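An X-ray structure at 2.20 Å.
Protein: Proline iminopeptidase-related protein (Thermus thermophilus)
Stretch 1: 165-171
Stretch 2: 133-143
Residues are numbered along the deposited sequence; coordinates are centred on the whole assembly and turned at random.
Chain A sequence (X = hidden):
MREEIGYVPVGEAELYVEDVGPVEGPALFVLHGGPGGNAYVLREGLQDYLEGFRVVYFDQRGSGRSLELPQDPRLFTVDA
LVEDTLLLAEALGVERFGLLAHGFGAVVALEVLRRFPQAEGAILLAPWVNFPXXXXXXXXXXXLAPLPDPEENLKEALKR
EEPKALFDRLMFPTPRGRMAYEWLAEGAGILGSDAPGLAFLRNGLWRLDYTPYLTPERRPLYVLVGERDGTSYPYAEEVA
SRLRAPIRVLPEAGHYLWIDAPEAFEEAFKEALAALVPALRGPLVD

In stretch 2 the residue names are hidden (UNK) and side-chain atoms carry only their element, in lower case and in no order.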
# COMPACT_ATOMS: atom_id res chain seq x y z
N ALA A 165 7.75 4.47 17.77
CA ALA A 165 6.80 4.56 18.86
C ALA A 165 5.48 5.23 18.44
O ALA A 165 4.40 4.79 18.82
CB ALA A 165 7.42 5.30 20.06
N LEU A 166 5.57 6.29 17.64
CA LEU A 166 4.37 6.99 17.20
C LEU A 166 3.59 6.17 16.18
O LEU A 166 2.38 6.02 16.30
CB LEU A 166 4.72 8.35 16.61
CG LEU A 166 5.26 9.40 17.58
CD1 LEU A 166 5.70 10.63 16.81
CD2 LEU A 166 4.25 9.78 18.64
N PHE A 167 4.27 5.65 15.17
CA PHE A 167 3.60 4.84 14.15
C PHE A 167 3.00 3.57 14.77
O PHE A 167 1.93 3.14 14.37
CB PHE A 167 4.53 4.50 12.97
CG PHE A 167 4.60 5.59 11.92
CD1 PHE A 167 3.52 5.85 11.08
CD2 PHE A 167 5.74 6.36 11.78
CE1 PHE A 167 3.59 6.85 10.11
CE2 PHE A 167 5.82 7.37 10.82
CZ PHE A 167 4.74 7.61 9.99
N ASP A 168 3.68 2.98 15.77
CA ASP A 168 3.19 1.76 16.42
C ASP A 168 1.83 2.02 17.10
O ASP A 168 0.92 1.19 17.04
CB ASP A 168 4.18 1.25 17.48
CG ASP A 168 5.34 0.40 16.90
OD1 ASP A 168 5.38 0.13 15.67
OD2 ASP A 168 6.26 -0.04 17.63
N ARG A 169 1.71 3.19 17.73
CA ARG A 169 0.48 3.59 18.40
C ARG A 169 -0.68 3.76 17.40
O ARG A 169 -1.80 3.28 17.64
CB ARG A 169 0.70 4.89 19.17
CG ARG A 169 -0.10 5.01 20.43
CD ARG A 169 0.31 6.20 21.31
NE ARG A 169 1.68 6.01 21.77
CZ ARG A 169 2.60 6.96 21.87
NH1 ARG A 169 2.36 8.23 21.57
NH2 ARG A 169 3.81 6.61 22.29
N LEU A 170 -0.39 4.43 16.30
CA LEU A 170 -1.38 4.62 15.24
C LEU A 170 -1.76 3.29 14.58
O LEU A 170 -2.93 3.03 14.30
CB LEU A 170 -0.85 5.60 14.18
CG LEU A 170 -0.53 7.00 14.69
CD1 LEU A 170 -0.11 7.88 13.52
CD2 LEU A 170 -1.71 7.64 15.42
N MET A 171 -0.77 2.43 14.37
CA MET A 171 -0.97 1.20 13.59
C MET A 171 -1.54 -0.01 14.33
O MET A 171 -2.23 -0.84 13.73
CB MET A 171 0.35 0.79 12.95
CG MET A 171 0.80 1.68 11.80
SD MET A 171 2.27 1.04 11.05
CE MET A 171 2.46 2.10 9.66
N UNK A 133 -2.33 15.42 6.54
CA UNK A 133 -3.26 14.87 7.54
C UNK A 133 -2.54 13.88 8.46
O UNK A 133 -2.68 13.93 9.68
c UNK A 133 -6.51 12.04 9.13
c UNK A 133 -5.42 13.57 7.81
c UNK A 133 -4.73 11.04 7.81
c UNK A 133 -6.41 14.19 8.52
c UNK A 133 -5.46 12.18 8.18
n UNK A 133 -7.07 13.28 9.31
c UNK A 133 -6.11 9.71 9.32
c UNK A 133 -4.46 14.20 6.85
c UNK A 133 -5.06 9.81 8.38
c UNK A 133 -6.84 10.81 9.70
N UNK A 134 -1.77 12.97 7.87
CA UNK A 134 -1.01 11.99 8.65
C UNK A 134 -0.02 12.66 9.59
O UNK A 134 0.17 12.20 10.72
c UNK A 134 1.05 8.93 7.28
c UNK A 134 0.53 9.87 8.35
c UNK A 134 -0.28 11.01 7.72
c UNK A 134 -0.29 9.09 9.38
N UNK A 135 0.59 13.75 9.13
CA UNK A 135 1.56 14.48 9.94
C UNK A 135 0.86 15.15 11.14
O UNK A 135 1.38 15.16 12.24
c UNK A 135 2.29 15.52 9.10
N UNK A 136 -0.32 15.70 10.90
CA UNK A 136 -1.15 16.22 11.98
C UNK A 136 -1.47 15.12 13.00
O UNK A 136 -1.42 15.37 14.19
c UNK A 136 -2.45 16.81 11.41
N UNK A 137 -1.75 13.90 12.53
CA UNK A 137 -2.06 12.78 13.43
C UNK A 137 -0.87 12.34 14.27
O UNK A 137 -1.04 11.96 15.42
c UNK A 137 -3.83 11.86 11.82
n UNK A 137 -5.27 13.18 13.36
c UNK A 137 -2.61 11.57 12.67
n UNK A 137 -5.40 14.63 11.57
c UNK A 137 -5.43 14.41 12.88
n UNK A 137 -5.60 15.43 13.72
c UNK A 137 -5.13 11.96 12.57
N UNK A 138 0.33 12.36 13.69
CA UNK A 138 1.56 12.06 14.41
C UNK A 138 1.80 13.10 15.52
O UNK A 138 2.11 12.76 16.66
c UNK A 138 2.75 12.00 13.45
c UNK A 138 3.68 10.96 11.38
c UNK A 138 3.12 9.52 13.32
c UNK A 138 2.74 10.77 12.53
N UNK A 139 1.63 14.37 15.16
CA UNK A 139 1.84 15.46 16.10
C UNK A 139 0.82 15.35 17.24
O UNK A 139 1.16 15.51 18.40
c UNK A 139 1.71 16.79 15.39
N UNK A 140 -0.42 15.07 16.87
CA UNK A 140 -1.51 14.81 17.81
C UNK A 140 -1.20 13.64 18.74
O UNK A 140 -1.46 13.71 19.93
c UNK A 140 -2.80 14.55 17.03
c UNK A 140 -5.20 13.90 16.92
o UNK A 140 -5.98 14.87 16.72
o UNK A 140 -5.33 12.77 16.38
c UNK A 140 -4.01 14.11 17.82
N UNK A 141 -0.64 12.57 18.19
CA UNK A 141 -0.30 11.39 18.97
C UNK A 141 0.81 11.68 19.97
O UNK A 141 0.90 11.01 20.98
c UNK A 141 0.11 10.23 18.06
N UNK A 142 1.65 12.67 19.66
CA UNK A 142 2.74 13.08 20.53
C UNK A 142 2.33 14.15 21.56
O UNK A 142 3.17 14.66 22.28
c UNK A 142 3.90 13.59 19.69
N UNK A 143 1.04 14.50 21.60
CA UNK A 143 0.52 15.48 22.55
C UNK A 143 0.57 16.94 22.11
O UNK A 143 0.43 17.83 22.94

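Position 133 carries one carbon and then fused five- and six-membered rings holding eight carbons and one nitrogen, none near stretch 1. Only an indole fits, so this is Trp133; partly exposed, it lies outside this contact, which places no demand on it. Position 134 has four carbons forked at the second, with the end of the chain swung nearer the other helix: one tip lies against Leu170, the other at the edge of the Phe167 ring. The fork identifies Leu134, whose two tips suit two apolar neighbours; Leu134 CD1 lies 4.3 Å from Leu170 CD1, and Leu134 CD2 is 4.3 Å from Phe167 CE1.

Positions 135 and 136 each have a single side-chain carbon and touch nothing on stretch 1; they are Ala135 and Ala136, small residues with high helix propensity.

At 137 three carbons lead to a nitrogen and then to a carbon bearing two more nitrogens, a guanidinium: Arg137. Its end leads away from stretch 1, which keeps the charge out of the apolar contact, and Arg137 O is 4.4 Å from Leu170 CD2.

Position 138 again shows four carbons forked at the second, now packed among three side chains of stretch 1. It is Leu138. Leu138 CD2 lies 3.8 Å from Leu166 CB and 3.6 Å from Leu170 CD1, and also stands over the face of the Phe167 ring, 4.1 Å from its centroid and 6° off the normal, a CH-pi contact. Leu138 CD1 is 3.8 Å from Phe167 CZ. A forked aliphatic chain can meet all three neighbours at once.

Position 139, one carbon pointing away from stretch 1, is Ala139, a buried methyl that takes little room. At 140 three carbons end in two oxygens, out of reach of stretch 1: Glu140, which pairs with Arg137 through a salt bridge, Arg137 NE to Glu140 OE1 at 3.0 Å.

The CB at 141 points toward stretch 1, 4.1 Å from Leu170 CD2 and 4.2 Å from Leu166 CD2. This is Ala141, a methyl matched to the two leucines; Ala141 O lies 3.2 Å from Arg169 NH1. Position 142 has one carbon, its CB 4.0 Å from Leu166 CD2: Ala142, a small buried apolar group. Position 143 has no side chain: Gly143, whose positive phi in a Schellman motif would jam a CB against the preceding carbonyl O.

The helix axes approach to 9.8 Å at 102°, so the contact is compact. Leu138 sits at its heart; Leu134 and Ala141 extend the apolar surface met by Leu166, Phe167 and Leu170.

Stretch 2 133-143: WLAARLAEAAG
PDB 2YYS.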